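Putative thioesterase II (Thermobifida fusca, PDB 3BBJ) probably hydrolyses acyl-CoA or related acyl thioesters, as a putative thioesterase II built from two hot-dog-type domains. Local coordinates at residues 67-78 / 90-101. Numbering follows the deposited sequence.
With SO4 (sulfate ion), chain C.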
loop_
_atom_site.group_PDB
_atom_site.type_symbol
_atom_site.label_atom_id
_atom_site.label_comp_id
_atom_site.label_asym_id
_atom_site.label_seq_id
_atom_site.Cartn_x
_atom_site.Cartn_y
_atom_site.Cartn_z
ATOM N N ARG A 67 -0.702 13.121 -12.917
ATOM C CA ARG A 67 -1.390 13.503 -14.150
ATOM C C ARG A 67 -1.416 12.362 -15.148
ATOM O O ARG A 67 -0.541 11.490 -15.112
ATOM C CB ARG A 67 -0.639 14.640 -14.857
ATOM C CG ARG A 67 -0.523 15.948 -14.114
ATOM C CD ARG A 67 0.403 16.894 -14.854
ATOM N NE ARG A 67 0.641 18.100 -14.061
ATOM C CZ ARG A 67 1.535 18.218 -13.077
ATOM N NH1 ARG A 67 2.321 17.207 -12.731
ATOM N NH2 ARG A 67 1.643 19.372 -12.426
ATOM N N PRO A 68 -2.401 12.378 -16.072
ATOM C CA PRO A 68 -2.442 11.374 -17.142
ATOM C C PRO A 68 -1.332 11.587 -18.145
ATOM O O PRO A 68 -0.971 12.728 -18.406
ATOM C CB PRO A 68 -3.765 11.676 -17.849
ATOM C CG PRO A 68 -3.977 13.136 -17.611
ATOM C CD PRO A 68 -3.535 13.316 -16.183
ATOM N N ALA A 69 -0.807 10.502 -18.695
ATOM C CA ALA A 69 0.117 10.559 -19.825
ATOM C C ALA A 69 -0.594 10.142 -21.113
ATOM O O ALA A 69 -1.626 9.454 -21.087
ATOM C CB ALA A 69 1.317 9.652 -19.594
ATOM N N SER A 70 -0.030 10.567 -22.239
ATOM C CA SER A 70 -0.529 10.179 -23.547
ATOM C C SER A 70 0.582 9.447 -24.311
ATOM O O SER A 70 1.683 9.281 -23.808
ATOM C CB SER A 70 -1.055 11.397 -24.317
ATOM O OG SER A 70 -0.166 12.488 -24.233
ATOM N N SER A 71 0.286 8.992 -25.516
ATOM C CA SER A 71 1.291 8.301 -26.311
ATOM C C SER A 71 2.466 9.203 -26.731
ATOM O O SER A 71 2.399 10.440 -26.674
ATOM C CB SER A 71 0.664 7.645 -27.549
ATOM O OG SER A 71 0.301 8.592 -28.552
ATOM N N GLY A 72 3.546 8.540 -27.132
ATOM C CA GLY A 72 4.749 9.201 -27.582
ATOM C C GLY A 72 5.851 9.164 -26.548
ATOM O O GLY A 72 5.786 8.394 -25.590
ATOM N N PRO A 73 6.887 10.001 -26.745
ATOM C CA PRO A 73 8.010 10.009 -25.814
ATOM C C PRO A 73 7.691 10.539 -24.409
ATOM O O PRO A 73 6.837 11.407 -24.228
ATOM C CB PRO A 73 9.052 10.905 -26.511
ATOM C CG PRO A 73 8.551 11.097 -27.897
ATOM C CD PRO A 73 7.087 10.950 -27.855
ATOM N N ALA A 74 8.398 9.972 -23.438
ATOM C CA ALA A 74 8.352 10.386 -22.051
ATOM C C ALA A 74 9.763 10.169 -21.514
ATOM O O ALA A 74 10.519 9.363 -22.063
ATOM C CB ALA A 74 7.350 9.571 -21.299
ATOM N N GLU A 75 10.132 10.896 -20.463
ATOM C CA GLU A 75 11.490 10.803 -19.918
ATOM C C GLU A 75 11.477 10.463 -18.435
ATOM O O GLU A 75 10.610 10.908 -17.690
ATOM C CB GLU A 75 12.326 12.063 -20.227
ATOM C CG GLU A 75 11.591 13.403 -20.165
ATOM C CD GLU A 75 10.675 13.675 -21.369
ATOM O OE1 GLU A 75 10.733 12.916 -22.374
ATOM O OE2 GLU A 75 9.897 14.661 -21.297
ATOM N N ILE A 76 12.450 9.654 -18.027
ATOM C CA ILE A 76 12.539 9.133 -16.668
ATOM C C ILE A 76 13.795 9.597 -15.929
ATOM O O ILE A 76 14.913 9.535 -16.444
ATOM C CB ILE A 76 12.508 7.612 -16.676
ATOM C CG1 ILE A 76 11.131 7.151 -17.160
ATOM C CG2 ILE A 76 12.866 7.058 -15.265
ATOM C CD1 ILE A 76 11.057 5.678 -17.523
ATOM N N GLU A 77 13.580 10.005 -14.685
ATOM C CA GLU A 77 14.605 10.594 -13.841
ATOM C C GLU A 77 14.687 9.776 -12.544
ATOM O O GLU A 77 13.745 9.775 -11.767
ATOM C CB GLU A 77 14.161 12.025 -13.588
ATOM C CG GLU A 77 15.179 12.967 -13.022
ATOM C CD GLU A 77 14.695 14.414 -13.105
ATOM O OE1 GLU A 77 14.363 14.863 -14.231
ATOM O OE2 GLU A 77 14.655 15.091 -12.046
ATOM N N THR A 78 15.792 9.053 -12.342
ATOM C CA THR A 78 15.944 8.132 -11.202
ATOM C C THR A 78 16.879 8.615 -10.096
ATOM O O THR A 78 17.691 9.506 -10.284
ATOM C CB THR A 78 16.424 6.727 -11.643
ATOM O OG1 THR A 78 17.750 6.802 -12.158
ATOM C CG2 THR A 78 15.499 6.129 -12.699
ATOM N N VAL A 90 15.124 2.790 -4.734
ATOM C CA VAL A 90 15.239 3.711 -5.864
ATOM C C VAL A 90 13.942 4.515 -6.095
ATOM O O VAL A 90 12.835 3.975 -6.113
ATOM C CB VAL A 90 15.618 2.932 -7.196
ATOM C CG1 VAL A 90 15.921 3.905 -8.376
ATOM C CG2 VAL A 90 16.809 1.990 -6.962
ATOM N N GLN A 91 14.103 5.822 -6.253
ATOM C CA GLN A 91 13.017 6.718 -6.629
ATOM C C GLN A 91 13.109 6.956 -8.140
ATOM O O GLN A 91 14.201 7.195 -8.695
ATOM C CB GLN A 91 13.144 8.020 -5.858
ATOM C CG GLN A 91 12.118 9.089 -6.114
ATOM C CD GLN A 91 12.307 10.260 -5.150
ATOM O OE1 GLN A 91 12.740 11.348 -5.545
ATOM N NE2 GLN A 91 12.042 10.020 -3.866
ATOM N N THR A 92 11.963 6.855 -8.801
ATOM C CA THR A 92 11.892 6.985 -10.246
ATOM C C THR A 92 10.649 7.809 -10.579
ATOM O O THR A 92 9.549 7.548 -10.051
ATOM C CB THR A 92 11.866 5.592 -10.923
ATOM O OG1 THR A 92 11.732 5.731 -12.344
ATOM C CG2 THR A 92 10.724 4.723 -10.373
ATOM N N THR A 93 10.842 8.836 -11.410
ATOM C CA THR A 93 9.766 9.751 -11.779
ATOM C C THR A 93 9.641 9.873 -13.309
ATOM O O THR A 93 10.646 10.024 -14.028
ATOM C CB THR A 93 10.010 11.133 -11.162
ATOM O OG1 THR A 93 10.312 10.988 -9.765
ATOM C CG2 THR A 93 8.787 12.057 -11.350
ATOM N N LEU A 94 8.394 9.815 -13.792
ATOM C CA LEU A 94 8.103 9.910 -15.224
ATOM C C LEU A 94 7.639 11.309 -15.589
ATOM O O LEU A 94 6.749 11.862 -14.937
ATOM C CB LEU A 94 7.027 8.911 -15.622
ATOM C CG LEU A 94 6.618 8.871 -17.087
ATOM C CD1 LEU A 94 7.812 8.471 -17.961
ATOM C CD2 LEU A 94 5.447 7.893 -17.268
ATOM N N PHE A 95 8.256 11.855 -16.648
ATOM C CA PHE A 95 7.938 13.182 -17.165
ATOM C C PHE A 95 7.465 13.108 -18.603
ATOM O O PHE A 95 7.900 12.258 -19.375
ATOM C CB PHE A 95 9.165 14.067 -17.135
ATOM C CG PHE A 95 9.693 14.321 -15.773
ATOM C CD1 PHE A 95 10.521 13.395 -15.156
ATOM C CD2 PHE A 95 9.398 15.498 -15.114
ATOM C CE1 PHE A 95 11.028 13.641 -13.876
ATOM C CE2 PHE A 95 9.912 15.750 -13.828
ATOM C CZ PHE A 95 10.723 14.820 -13.213
ATOM N N GLN A 96 6.563 14.009 -18.959
ATOM C CA GLN A 96 6.072 14.099 -20.328
ATOM C C GLN A 96 5.561 15.510 -20.574
ATOM O O GLN A 96 4.678 15.999 -19.850
ATOM C CB GLN A 96 4.971 13.063 -20.601
ATOM C CG GLN A 96 4.776 12.782 -22.090
ATOM C CD GLN A 96 3.591 11.866 -22.408
ATOM O OE1 GLN A 96 2.494 12.028 -21.861
ATOM N NE2 GLN A 96 3.808 10.915 -23.324
ATOM N N GLU A 97 6.113 16.146 -21.607
ATOM C CA GLU A 97 5.779 17.522 -21.981
ATOM C C GLU A 97 6.017 18.457 -20.813
ATOM O O GLU A 97 5.162 19.258 -20.460
ATOM C CB GLU A 97 4.341 17.642 -22.490
ATOM C CG GLU A 97 4.045 16.798 -23.721
ATOM C CD GLU A 97 2.857 17.322 -24.519
ATOM O OE1 GLU A 97 2.842 18.537 -24.848
ATOM O OE2 GLU A 97 1.948 16.522 -24.830
ATOM N N GLY A 98 7.184 18.312 -20.203
ATOM C CA GLY A 98 7.611 19.161 -19.105
ATOM C C GLY A 98 6.826 19.050 -17.814
ATOM O O GLY A 98 6.962 19.912 -16.944
ATOM N N ARG A 99 6.020 17.999 -17.668
ATOM C CA ARG A 99 5.194 17.827 -16.473
ATOM C C ARG A 99 5.385 16.439 -15.873
ATOM O O ARG A 99 5.561 15.459 -16.616
ATOM C CB ARG A 99 3.724 18.090 -16.820
ATOM C CG ARG A 99 3.417 19.585 -17.046
ATOM C CD ARG A 99 2.016 19.849 -17.605
ATOM N NE ARG A 99 1.856 19.335 -18.972
ATOM C CZ ARG A 99 0.845 19.632 -19.799
ATOM N NH1 ARG A 99 -0.129 20.461 -19.420
ATOM N NH2 ARG A 99 0.811 19.099 -21.024
ATOM N N THR A 100 5.376 16.359 -14.539
ATOM C CA THR A 100 5.500 15.071 -13.865
ATOM C C THR A 100 4.180 14.303 -13.971
ATOM O O THR A 100 3.111 14.827 -13.715
ATOM C CB THR A 100 5.963 15.179 -12.383
ATOM O OG1 THR A 100 5.095 16.054 -11.657
ATOM C CG2 THR A 100 7.396 15.694 -12.294
ATOM N N ILE A 101 4.281 13.044 -14.370
ATOM C CA ILE A 101 3.121 12.189 -14.560
ATOM C C ILE A 101 2.856 11.353 -13.293
ATOM O O ILE A 101 1.756 11.369 -12.714
ATOM C CB ILE A 101 3.378 11.247 -15.768
ATOM C CG1 ILE A 101 3.728 12.064 -17.030
ATOM C CG2 ILE A 101 2.202 10.274 -16.001
ATOM C CD1 ILE A 101 2.662 13.062 -17.491
HETATM S S SO4 C . -1.114 21.467 -14.347
HETATM O O1 SO4 C . -1.914 20.252 -14.168
HETATM O O2 SO4 C . -2.023 22.589 -14.590
HETATM O O3 SO4 C . -0.342 21.749 -13.135
HETATM O O4 SO4 C . -0.190 21.306 -15.475
#
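Gln96 sends its side chain out fully extended, CG anti to the backbone N (chi1 -160°), and this carries its amide into the bend made by Ser70 to Pro73; Arg67 turns the other way, CG anti to its carbonyl carbon (chi1 -63°), and its straight chain from CG to NE crosses Thr100 obliquely. The Gln96 amide is gripped three times. OE1 takes the Ser70 N-H on a lone pair at 2.9 Å, while NE2 donates to Ser70 O at 2.7 Å and, less tightly, to Pro73 O at 3.2 Å, both acceptors lying in the amide plane but approached from above their own carbonyl planes. With an alanine here, Ser70 N, Ser70 O and Pro73 O would probably lose their shared partner, and the bend would be freer to move. Beyond it, strands 72-78 and 90-96 pair antiparallel, with Glu75-Phe95 and Glu77-Thr93 hydrogen-bonded. On one face Leu94 CD1 sits against Ala74 CB and Ile76 CG1, and Ile76 also packs on helix 38-51; on the other, Glu77 CB meets Phe95 CE1 at 3.5 Å. Arg67 NH1 donates in plane to Thr100 O (2.7 Å), and NH2 points almost straight at sulfate O3. In this hot-dog domain a buried, neutral amide thus ties the loop before strand 72-78 to the type I' turn Gln96-Arg99, whereas the sulfate, probably from the crystallisation liquor, is consistent with a positively charged edge at Arg67.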